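Local structure of AvrA (Salmonella typhimurium, 6BE0) at residues A[98-102]-A[161-167]; A[109-115]-A[126-132]; A[170-174]-A[211-217]. The protein probably acetylates serine and threonine residues of target proteins using acetyl-CoA, and binds inositol hexakisphosphate as well as coenzyme A. All blocks are in the same frame, centred on the assembly; numbering follows the deposited sequence.

Contact 1. Residues A[98-102]-A[161-167]; sequences VSSIK and ALEREQL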
loop_
_atom_site.group_PDB
_atom_site.type_symbol
_atom_site.label_atom_id
_atom_site.label_comp_id
_atom_site.label_asym_id
_atom_site.label_seq_id
_atom_site.Cartn_x
_atom_site.Cartn_y
_atom_site.Cartn_z
ATOM N N VAL A 98 5.174 -16.041 -2.026
ATOM C CA VAL A 98 5.457 -16.939 -0.910
ATOM C C VAL A 98 6.821 -17.604 -1.066
ATOM O O VAL A 98 7.504 -17.866 -0.076
ATOM C CB VAL A 98 4.367 -18.028 -0.759
ATOM C CG1 VAL A 98 3.037 -17.396 -0.383
ATOM C CG2 VAL A 98 4.238 -18.863 -2.030
ATOM N N SER A 99 7.220 -17.870 -2.306
ATOM C CA SER A 99 8.537 -18.438 -2.567
ATOM C C SER A 99 9.618 -17.380 -2.349
ATOM O O SER A 99 10.746 -17.706 -1.987
ATOM C CB SER A 99 8.616 -19.001 -3.987
ATOM O OG SER A 99 8.508 -17.975 -4.955
ATOM N N SER A 100 9.267 -16.114 -2.564
ATOM C CA SER A 100 10.182 -15.009 -2.286
ATOM C C SER A 100 10.270 -14.754 -0.786
ATOM O O SER A 100 11.320 -14.369 -0.276
ATOM C CB SER A 100 9.741 -13.731 -3.001
ATOM O OG SER A 100 9.944 -13.828 -4.399
ATOM N N ILE A 101 9.162 -14.963 -0.081
ATOM C CA ILE A 101 9.161 -14.855 1.373
ATOM C C ILE A 101 10.081 -15.924 1.960
ATOM O O ILE A 101 10.815 -15.666 2.915
ATOM C CB ILE A 101 7.736 -14.992 1.959
ATOM C CG1 ILE A 101 6.926 -13.730 1.655
ATOM C CG2 ILE A 101 7.778 -15.211 3.471
ATOM C CD1 ILE A 101 5.441 -13.852 1.947
ATOM N N LYS A 102 10.043 -17.120 1.382
ATOM C CA LYS A 102 10.914 -18.203 1.820
ATOM C C LYS A 102 12.376 -17.845 1.577
ATOM O O LYS A 102 13.216 -18.035 2.452
ATOM C CB LYS A 102 10.566 -19.507 1.098
ATOM C CG LYS A 102 11.212 -20.740 1.716
ATOM C CD LYS A 102 10.817 -22.010 0.986
ATOM C CE LYS A 102 11.484 -23.238 1.609
ATOM N NZ LYS A 102 10.777 -23.753 2.831
ATOM N N ALA A 161 -1.401 -20.725 0.999
ATOM C CA ALA A 161 -0.322 -20.684 0.020
ATOM C C ALA A 161 1.022 -20.581 0.726
ATOM O O ALA A 161 2.002 -21.209 0.323
ATOM C CB ALA A 161 -0.510 -19.516 -0.934
ATOM N N LEU A 162 1.051 -19.786 1.791
ATOM C CA LEU A 162 2.268 -19.572 2.559
ATOM C C LEU A 162 2.600 -20.793 3.417
ATOM O O LEU A 162 3.768 -21.153 3.568
ATOM C CB LEU A 162 2.125 -18.329 3.437
ATOM C CG LEU A 162 3.373 -17.873 4.197
ATOM C CD1 LEU A 162 4.507 -17.538 3.241
ATOM C CD2 LEU A 162 3.045 -16.678 5.077
ATOM N N GLU A 163 1.572 -21.426 3.972
ATOM C CA GLU A 163 1.762 -22.631 4.774
ATOM C C GLU A 163 2.436 -23.741 3.969
ATOM O O GLU A 163 3.204 -24.530 4.516
ATOM C CB GLU A 163 0.421 -23.130 5.323
ATOM C CG GLU A 163 -0.107 -22.331 6.508
ATOM C CD GLU A 163 -1.479 -22.801 6.970
ATOM O OE1 GLU A 163 -2.031 -23.739 6.354
ATOM O OE2 GLU A 163 -2.006 -22.228 7.949
ATOM N N ARG A 164 2.153 -23.795 2.672
ATOM C CA ARG A 164 2.710 -24.839 1.815
ATOM C C ARG A 164 4.225 -24.712 1.658
ATOM O O ARG A 164 4.912 -25.704 1.415
ATOM C CB ARG A 164 2.040 -24.819 0.440
ATOM C CG ARG A 164 0.779 -25.670 0.371
ATOM C CD ARG A 164 0.234 -25.782 -1.044
ATOM N NE ARG A 164 -0.396 -24.544 -1.497
ATOM C CZ ARG A 164 -1.637 -24.177 -1.194
ATOM N NH1 ARG A 164 -2.397 -24.947 -0.424
ATOM N NH2 ARG A 164 -2.121 -23.033 -1.659
ATOM N N GLU A 165 4.745 -23.496 1.795
ATOM C CA GLU A 165 6.189 -23.284 1.745
ATOM C C GLU A 165 6.845 -23.830 3.012
ATOM O O GLU A 165 8.064 -24.006 3.069
ATOM C CB GLU A 165 6.516 -21.799 1.573
ATOM C CG GLU A 165 6.031 -21.197 0.259
ATOM C CD GLU A 165 6.772 -21.742 -0.950
ATOM O OE1 GLU A 165 6.124 -21.953 -1.998
ATOM O OE2 GLU A 165 8.000 -21.951 -0.859
ATOM N N GLN A 166 6.019 -24.092 4.023
ATOM C CA GLN A 166 6.467 -24.670 5.289
ATOM C C GLN A 166 7.619 -23.891 5.920
ATOM O O GLN A 166 8.751 -24.372 5.980
ATOM C CB GLN A 166 6.877 -26.131 5.093
ATOM C CG GLN A 166 5.724 -27.036 4.691
ATOM C CD GLN A 166 6.012 -28.501 4.947
ATOM O OE1 GLN A 166 5.499 -29.086 5.902
ATOM N NE2 GLN A 166 6.831 -29.104 4.093
ATOM N N LEU A 167 7.314 -22.682 6.378
ATOM C CA LEU A 167 8.250 -21.892 7.164
ATOM C C LEU A 167 7.954 -22.104 8.646
ATOM O O LEU A 167 6.813 -21.940 9.074
ATOM C CB LEU A 167 8.146 -20.406 6.812
ATOM C CG LEU A 167 8.871 -19.927 5.552
ATOM C CD1 LEU A 167 8.382 -20.659 4.313
ATOM C CD2 LEU A 167 8.685 -18.426 5.397
#

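Contact 2. Residues A[109-115]-A[126-132]; sequences VESARFL and SVVDFRV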
loop_
_atom_site.group_PDB
_atom_site.type_symbol
_atom_site.label_atom_id
_atom_site.label_comp_id
_atom_site.label_asym_id
_atom_site.label_seq_id
_atom_site.Cartn_x
_atom_site.Cartn_y
_atom_site.Cartn_z
ATOM N N VAL A 109 17.632 -12.065 5.914
ATOM C CA VAL A 109 17.003 -10.749 5.914
ATOM C C VAL A 109 15.883 -10.729 6.949
ATOM O O VAL A 109 15.172 -11.719 7.125
ATOM C CB VAL A 109 16.452 -10.386 4.524
ATOM C CG1 VAL A 109 15.724 -9.044 4.554
ATOM C CG2 VAL A 109 17.584 -10.354 3.506
ATOM N N GLU A 110 15.735 -9.595 7.625
ATOM C CA GLU A 110 14.837 -9.480 8.769
ATOM C C GLU A 110 13.757 -8.427 8.545
ATOM O O GLU A 110 12.844 -8.276 9.357
ATOM C CB GLU A 110 15.646 -9.141 10.020
ATOM C CG GLU A 110 16.737 -10.158 10.325
ATOM C CD GLU A 110 17.440 -9.891 11.640
ATOM O OE1 GLU A 110 17.078 -8.908 12.324
ATOM O OE2 GLU A 110 18.358 -10.664 11.989
ATOM N N SER A 111 13.870 -7.704 7.438
ATOM C CA SER A 111 12.943 -6.632 7.118
ATOM C C SER A 111 12.857 -6.452 5.607
ATOM O O SER A 111 13.849 -6.116 4.957
ATOM C CB SER A 111 13.384 -5.328 7.785
ATOM O OG SER A 111 12.571 -4.242 7.378
ATOM N N ALA A 112 11.672 -6.682 5.051
ATOM C CA ALA A 112 11.477 -6.567 3.613
ATOM C C ALA A 112 10.015 -6.302 3.270
ATOM O O ALA A 112 9.122 -6.522 4.090
ATOM C CB ALA A 112 11.963 -7.826 2.913
ATOM N N ARG A 113 9.785 -5.813 2.055
ATOM C CA ARG A 113 8.436 -5.553 1.567
ATOM C C ARG A 113 8.250 -6.129 0.174
ATOM O O ARG A 113 9.214 -6.312 -0.568
ATOM C CB ARG A 113 8.136 -4.053 1.554
ATOM C CG ARG A 113 7.997 -3.442 2.932
ATOM C CD ARG A 113 9.338 -2.981 3.472
ATOM N NE ARG A 113 9.309 -2.798 4.918
ATOM C CZ ARG A 113 10.379 -2.534 5.661
ATOM N NH1 ARG A 113 11.577 -2.420 5.096
ATOM N NH2 ARG A 113 10.252 -2.386 6.973
ATOM N N PHE A 114 7.001 -6.412 -0.171
ATOM C CA PHE A 114 6.675 -7.004 -1.459
ATOM C C PHE A 114 5.467 -6.335 -2.086
ATOM O O PHE A 114 4.417 -6.251 -1.458
ATOM C CB PHE A 114 6.397 -8.498 -1.304
ATOM C CG PHE A 114 7.529 -9.268 -0.692
ATOM C CD1 PHE A 114 7.596 -9.454 0.678
ATOM C CD2 PHE A 114 8.523 -9.813 -1.487
ATOM C CE1 PHE A 114 8.636 -10.167 1.244
ATOM C CE2 PHE A 114 9.565 -10.526 -0.927
ATOM C CZ PHE A 114 9.621 -10.703 0.441
ATOM N N LEU A 115 5.620 -5.858 -3.318
ATOM C CA LEU A 115 4.471 -5.511 -4.144
ATOM C C LEU A 115 4.077 -6.752 -4.923
ATOM O O LEU A 115 4.857 -7.256 -5.733
ATOM C CB LEU A 115 4.777 -4.355 -5.098
ATOM C CG LEU A 115 5.087 -2.989 -4.487
ATOM C CD1 LEU A 115 5.084 -1.938 -5.582
ATOM C CD2 LEU A 115 4.103 -2.620 -3.388
ATOM N N SER A 126 -1.102 -5.481 -4.225
ATOM C CA SER A 126 -1.111 -5.205 -2.791
ATOM C C SER A 126 0.320 -5.086 -2.280
ATOM O O SER A 126 1.271 -5.317 -3.028
ATOM C CB SER A 126 -1.849 -6.306 -2.027
ATOM O OG SER A 126 -3.181 -6.442 -2.485
ATOM N N VAL A 127 0.467 -4.724 -1.010
ATOM C CA VAL A 127 1.781 -4.647 -0.383
ATOM C C VAL A 127 1.836 -5.553 0.844
ATOM O O VAL A 127 0.890 -5.612 1.629
ATOM C CB VAL A 127 2.143 -3.197 0.016
ATOM C CG1 VAL A 127 1.159 -2.645 1.037
ATOM C CG2 VAL A 127 3.571 -3.130 0.546
ATOM N N VAL A 128 2.950 -6.266 0.986
ATOM C CA VAL A 128 3.173 -7.159 2.117
ATOM C C VAL A 128 4.367 -6.674 2.924
ATOM O O VAL A 128 5.407 -6.354 2.353
ATOM C CB VAL A 128 3.431 -8.610 1.655
ATOM C CG1 VAL A 128 3.727 -9.518 2.849
ATOM C CG2 VAL A 128 2.249 -9.138 0.862
ATOM N N ASP A 129 4.219 -6.618 4.245
ATOM C CA ASP A 129 5.338 -6.287 5.119
ATOM C C ASP A 129 5.882 -7.552 5.770
ATOM O O ASP A 129 5.128 -8.354 6.323
ATOM C CB ASP A 129 4.925 -5.278 6.190
ATOM C CG ASP A 129 6.121 -4.613 6.858
ATOM O OD1 ASP A 129 7.183 -4.488 6.210
ATOM O OD2 ASP A 129 5.998 -4.205 8.031
ATOM N N PHE A 130 7.199 -7.710 5.695
ATOM C CA PHE A 130 7.891 -8.899 6.184
ATOM C C PHE A 130 8.850 -8.511 7.308
ATOM O O PHE A 130 9.666 -7.605 7.154
ATOM C CB PHE A 130 8.638 -9.578 5.030
ATOM C CG PHE A 130 9.518 -10.720 5.452
ATOM C CD1 PHE A 130 9.044 -12.021 5.439
ATOM C CD2 PHE A 130 10.827 -10.492 5.841
ATOM C CE1 PHE A 130 9.858 -13.072 5.818
ATOM C CE2 PHE A 130 11.644 -11.537 6.221
ATOM C CZ PHE A 130 11.160 -12.829 6.210
ATOM N N ARG A 131 8.741 -9.202 8.438
ATOM C CA ARG A 131 9.521 -8.867 9.626
ATOM C C ARG A 131 9.793 -10.111 10.467
ATOM O O ARG A 131 8.855 -10.770 10.919
ATOM C CB ARG A 131 8.775 -7.816 10.461
ATOM C CG ARG A 131 9.505 -7.330 11.714
ATOM C CD ARG A 131 10.379 -6.116 11.429
ATOM N NE ARG A 131 9.597 -4.943 11.035
ATOM C CZ ARG A 131 9.121 -4.029 11.878
ATOM N NH1 ARG A 131 9.334 -4.130 13.184
ATOM N NH2 ARG A 131 8.425 -3.001 11.412
ATOM N N VAL A 132 11.067 -10.440 10.674
ATOM C CA VAL A 132 11.415 -11.506 11.609
ATOM C C VAL A 132 11.690 -10.844 12.952
ATOM O O VAL A 132 12.373 -9.823 13.037
ATOM C CB VAL A 132 12.632 -12.370 11.154
ATOM C CG1 VAL A 132 12.553 -12.692 9.665
ATOM C CG2 VAL A 132 13.957 -11.708 11.483
HETATM O O HOH W 1 9.272 -4.948 8.264
HETATM O O HOH W 2 7.854 -2.328 8.583
#

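Contact 3. Residues A[170-174]-A[211-217]; sequences CYFAM and NICERLC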
loop_
_atom_site.group_PDB
_atom_site.type_symbol
_atom_site.label_atom_id
_atom_site.label_comp_id
_atom_site.label_asym_id
_atom_site.label_seq_id
_atom_site.Cartn_x
_atom_site.Cartn_y
_atom_site.Cartn_z
ATOM N N CYS A 170 5.997 -19.243 11.402
ATOM C CA CYS A 170 5.617 -18.200 10.456
ATOM C C CYS A 170 4.146 -17.839 10.639
ATOM O O CYS A 170 3.273 -18.703 10.548
ATOM C CB CYS A 170 5.881 -18.665 9.022
ATOM S SG CYS A 170 5.551 -17.427 7.755
ATOM N N TYR A 171 3.881 -16.560 10.898
ATOM C CA TYR A 171 2.530 -16.092 11.191
ATOM C C TYR A 171 2.060 -15.071 10.160
ATOM O O TYR A 171 2.778 -14.124 9.836
ATOM C CB TYR A 171 2.479 -15.490 12.597
ATOM C CG TYR A 171 2.895 -16.464 13.675
ATOM C CD1 TYR A 171 4.222 -16.567 14.067
ATOM C CD2 TYR A 171 1.965 -17.286 14.292
ATOM C CE1 TYR A 171 4.608 -17.459 15.049
ATOM C CE2 TYR A 171 2.342 -18.181 15.274
ATOM C CZ TYR A 171 3.664 -18.264 15.648
ATOM O OH TYR A 171 4.048 -19.153 16.628
ATOM N N PHE A 172 0.844 -15.276 9.654
ATOM C CA PHE A 172 0.293 -14.446 8.591
ATOM C C PHE A 172 -0.975 -13.717 9.026
ATOM O O PHE A 172 -1.785 -14.244 9.792
ATOM C CB PHE A 172 -0.002 -15.297 7.354
ATOM C CG PHE A 172 -0.782 -14.572 6.292
ATOM C CD1 PHE A 172 -2.153 -14.732 6.192
ATOM C CD2 PHE A 172 -0.144 -13.724 5.399
ATOM C CE1 PHE A 172 -2.873 -14.065 5.219
ATOM C CE2 PHE A 172 -0.859 -13.055 4.426
ATOM C CZ PHE A 172 -2.226 -13.227 4.335
ATOM N N ALA A 173 -1.137 -12.496 8.523
ATOM C CA ALA A 173 -2.328 -11.701 8.782
ATOM C C ALA A 173 -2.625 -10.799 7.590
ATOM O O ALA A 173 -1.713 -10.327 6.916
ATOM C CB ALA A 173 -2.154 -10.873 10.045
ATOM N N MET A 174 -3.908 -10.574 7.334
ATOM C CA MET A 174 -4.339 -9.683 6.267
ATOM C C MET A 174 -5.061 -8.493 6.885
ATOM O O MET A 174 -5.908 -8.663 7.761
ATOM C CB MET A 174 -5.238 -10.428 5.281
ATOM C CG MET A 174 -5.825 -9.563 4.182
ATOM S SD MET A 174 -6.694 -10.562 2.961
ATOM C CE MET A 174 -8.074 -9.493 2.568
ATOM N N ASN A 211 0.735 -10.015 15.794
ATOM C CA ASN A 211 0.555 -11.028 14.762
ATOM C C ASN A 211 1.260 -12.320 15.163
ATOM O O ASN A 211 0.697 -13.411 15.055
ATOM C CB ASN A 211 1.086 -10.530 13.416
ATOM C CG ASN A 211 0.832 -11.513 12.286
ATOM O OD1 ASN A 211 -0.103 -12.312 12.341
ATOM N ND2 ASN A 211 1.668 -11.457 11.254
ATOM N N ILE A 212 2.494 -12.179 15.637
ATOM C CA ILE A 212 3.295 -13.316 16.075
ATOM C C ILE A 212 2.686 -13.988 17.299
ATOM O O ILE A 212 2.629 -15.215 17.378
ATOM C CB ILE A 212 4.741 -12.882 16.398
ATOM C CG1 ILE A 212 5.475 -12.522 15.106
ATOM C CG2 ILE A 212 5.495 -13.989 17.124
ATOM C CD1 ILE A 212 6.844 -11.914 15.321
ATOM N N CYS A 213 2.236 -13.182 18.252
ATOM C CA CYS A 213 1.663 -13.703 19.486
ATOM C C CYS A 213 0.208 -14.114 19.286
ATOM O O CYS A 213 -0.454 -14.559 20.225
ATOM C CB CYS A 213 1.769 -12.664 20.602
ATOM S SG CYS A 213 3.474 -12.241 21.053
ATOM N N GLU A 214 -0.278 -13.963 18.056
ATOM C CA GLU A 214 -1.641 -14.338 17.700
ATOM C C GLU A 214 -2.653 -13.587 18.561
ATOM O O GLU A 214 -3.574 -14.183 19.119
ATOM C CB GLU A 214 -1.829 -15.852 17.839
ATOM C CG GLU A 214 -0.730 -16.666 17.163
ATOM C CD GLU A 214 -1.022 -18.156 17.152
ATOM O OE1 GLU A 214 -2.025 -18.558 16.528
ATOM O OE2 GLU A 214 -0.249 -18.921 17.770
ATOM N N ARG A 215 -2.462 -12.273 18.659
ATOM C CA ARG A 215 -3.364 -11.396 19.401
ATOM C C ARG A 215 -3.924 -10.305 18.497
ATOM O O ARG A 215 -4.479 -9.316 18.976
ATOM C CB ARG A 215 -2.640 -10.751 20.584
ATOM C CG ARG A 215 -1.954 -11.725 21.524
ATOM C CD ARG A 215 -1.414 -10.990 22.742
ATOM N NE ARG A 215 -0.486 -9.920 22.367
ATOM C CZ ARG A 215 0.834 -9.955 22.538
ATOM N NH1 ARG A 215 1.429 -11.004 23.094
ATOM N NH2 ARG A 215 1.571 -8.920 22.155
ATOM N N LEU A 216 -3.774 -10.488 17.189
ATOM C CA LEU A 216 -4.141 -9.459 16.225
ATOM C C LEU A 216 -5.545 -9.678 15.674
ATOM O O LEU A 216 -6.445 -8.871 15.909
ATOM C CB LEU A 216 -3.128 -9.429 15.079
ATOM C CG LEU A 216 -3.307 -8.332 14.030
ATOM C CD1 LEU A 216 -3.187 -6.948 14.653
ATOM C CD2 LEU A 216 -2.288 -8.511 12.919
ATOM N N CYS A 217 -5.724 -10.774 14.943
ATOM C CA CYS A 217 -6.997 -11.073 14.301
ATOM C C CYS A 217 -7.868 -11.959 15.185
ATOM O O CYS A 217 -9.073 -11.737 15.308
ATOM C CB CYS A 217 -6.764 -11.750 12.949
ATOM S SG CYS A 217 -5.850 -10.738 11.764
#

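Contact 1. Residues A[98-102]-A[161-167]
Helices 94-106 and 151-164 lie side by side and meet here through Val98, Ile101, Ala161 and Leu162, with Lys102 and Glu165 at the margin. Ala161 opens the contact, its CB 4.2 Å from Val98 CG1. Leu162 follows at the closest backbone register (Leu162 CA to Val98 CA, 5.4 Å): its CD1 lies 3.9 Å from Val98 CG1 and 4.0 Å from Ile101 CD1. Glu165 sets its OE1 3.6 Å from Val98 CG2, while its carbonyl takes the one hydrogen bond between the segments, Lys102 NZ to Glu165 O at 2.7 Å. The lysine chain is extended as far as CE and turns its NZ onto that carbonyl. Gln166 then takes positive phi, and Leu167 returns to the first helix, its CD2 3.9 Å from Ile101 CG2. Ile101 and Leu162 both touch Val139 of the sheet; the two helices cover one face, as helices 186-199 and 205-212 cover the other, the layering of an alpha/beta/alpha sandwich.

Contact 2. Residues A[109-115]-A[126-132]
A salt bridge, Arg113 NE to Asp129 OD1 at 3.0 Å, joins the two strands on one face of their sheet. Water extends it: water 2 accepts from Arg113 NH2 (2.9 Å) and Arg131 NH2 (3.0 Å), and lies 2.7 Å from Asp129 OD2, while water 1 accepts from Arg131 NE at 2.8 Å. Asp129 OD2 also bonds His208, Arg113 NH1 bonds Leu86 O, and Arg131 has Phe201 as a cation-pi partner.

In the backbone, Ala112 N to Phe130 O (3.0 Å) and Phe130 N to Ala112 O (2.8 Å) make one pair, Phe114 N to Val128 O (3.0 Å) and Val128 N to Phe114 O (2.9 Å) the next; Val132 N to Glu110 O (3.1 Å) prolongs the ladder.

On the opposite face Phe130 CB meets the edge of the Phe114 ring, 3.8 Å from Phe114 CE1, and helix 94-106 covers both rings. On the face of Arg113 and Asp129, Leu115 and Val127 make an apolar end (Leu115 CD2 to Val127 CB 4.0 Å) under helix 186-199. Alternation along each strand separates the Arg113-Asp129 network from the aromatic layer; the pairing is that of an antiparallel beta hairpin in a mixed five-stranded sheet.

Contact 3. Residues A[170-174]-A[211-217]
Residues 170-174 are extended and run along the edge of the mixed sheet, parallel to strand 136-143, to which Tyr171 and Ala173 are hydrogen-bonded through their backbones. Residues 211-217 begin in the last turn of helix 205-212, which ends in a Schellman motif: Glu214 takes positive phi, and its N makes a weak bond to Asn211 O at 3.2 Å. The backbones come closest at Tyr171 and Ile212, whose CA atoms are 5.7 Å apart. The example illustrates how an alpha/beta/alpha sandwich covers an edge strand with a helix terminus, while helix 151-164 packs against Phe172 and Met174 on the other face.

Strand alternation sends Tyr171 and Ala173 to the helix terminus. Asn211 reaches across with its amide: ND2 hydrogen-bonds Ser138 OG and, more weakly, Tyr171 O at 3.2 Å, so that one side chain ties the helix end to two neighbouring strands. The Tyr171 ring lies beneath the terminus: Ile212 CA makes a CH-pi contact over its face, 4.3 Å from the centroid, and Ile212 CG2 is 4.1 Å from Tyr171 CE1. Glu214 OE2 also comes within 3.7 Å of Tyr171 CE2. Farther along the strand, the small Ala173 leaves room for the loop to close in, its CB lying 3.7 Å from Leu216 CD2 and 4.1 Å from Cys217 SG.

The contacts sample the three layers of one fold. Contact 2 is the middle of the sheet; contact 1 covers the face of Phe114 and Phe130, and contact 3 closes the reverse face at the edge strand. Contacts 1 and 2 touch, Ile101 CG2 lying 3.8 Å from Phe130 CE1. Leu162 links contacts 1 and 3, its CD2 being 3.7 Å from Cys170 SG. Contacts 2 and 3 do not touch, yet His208, on the helix that ends in contact 3, bonds Asp129. None of the three reaches the ligand: the Arg113 side chain is about 8 Å from those of Lys195 and Tyr83, which bind inositol hexakisphosphate, and the Leu115 side chain about 12 Å from the ligand.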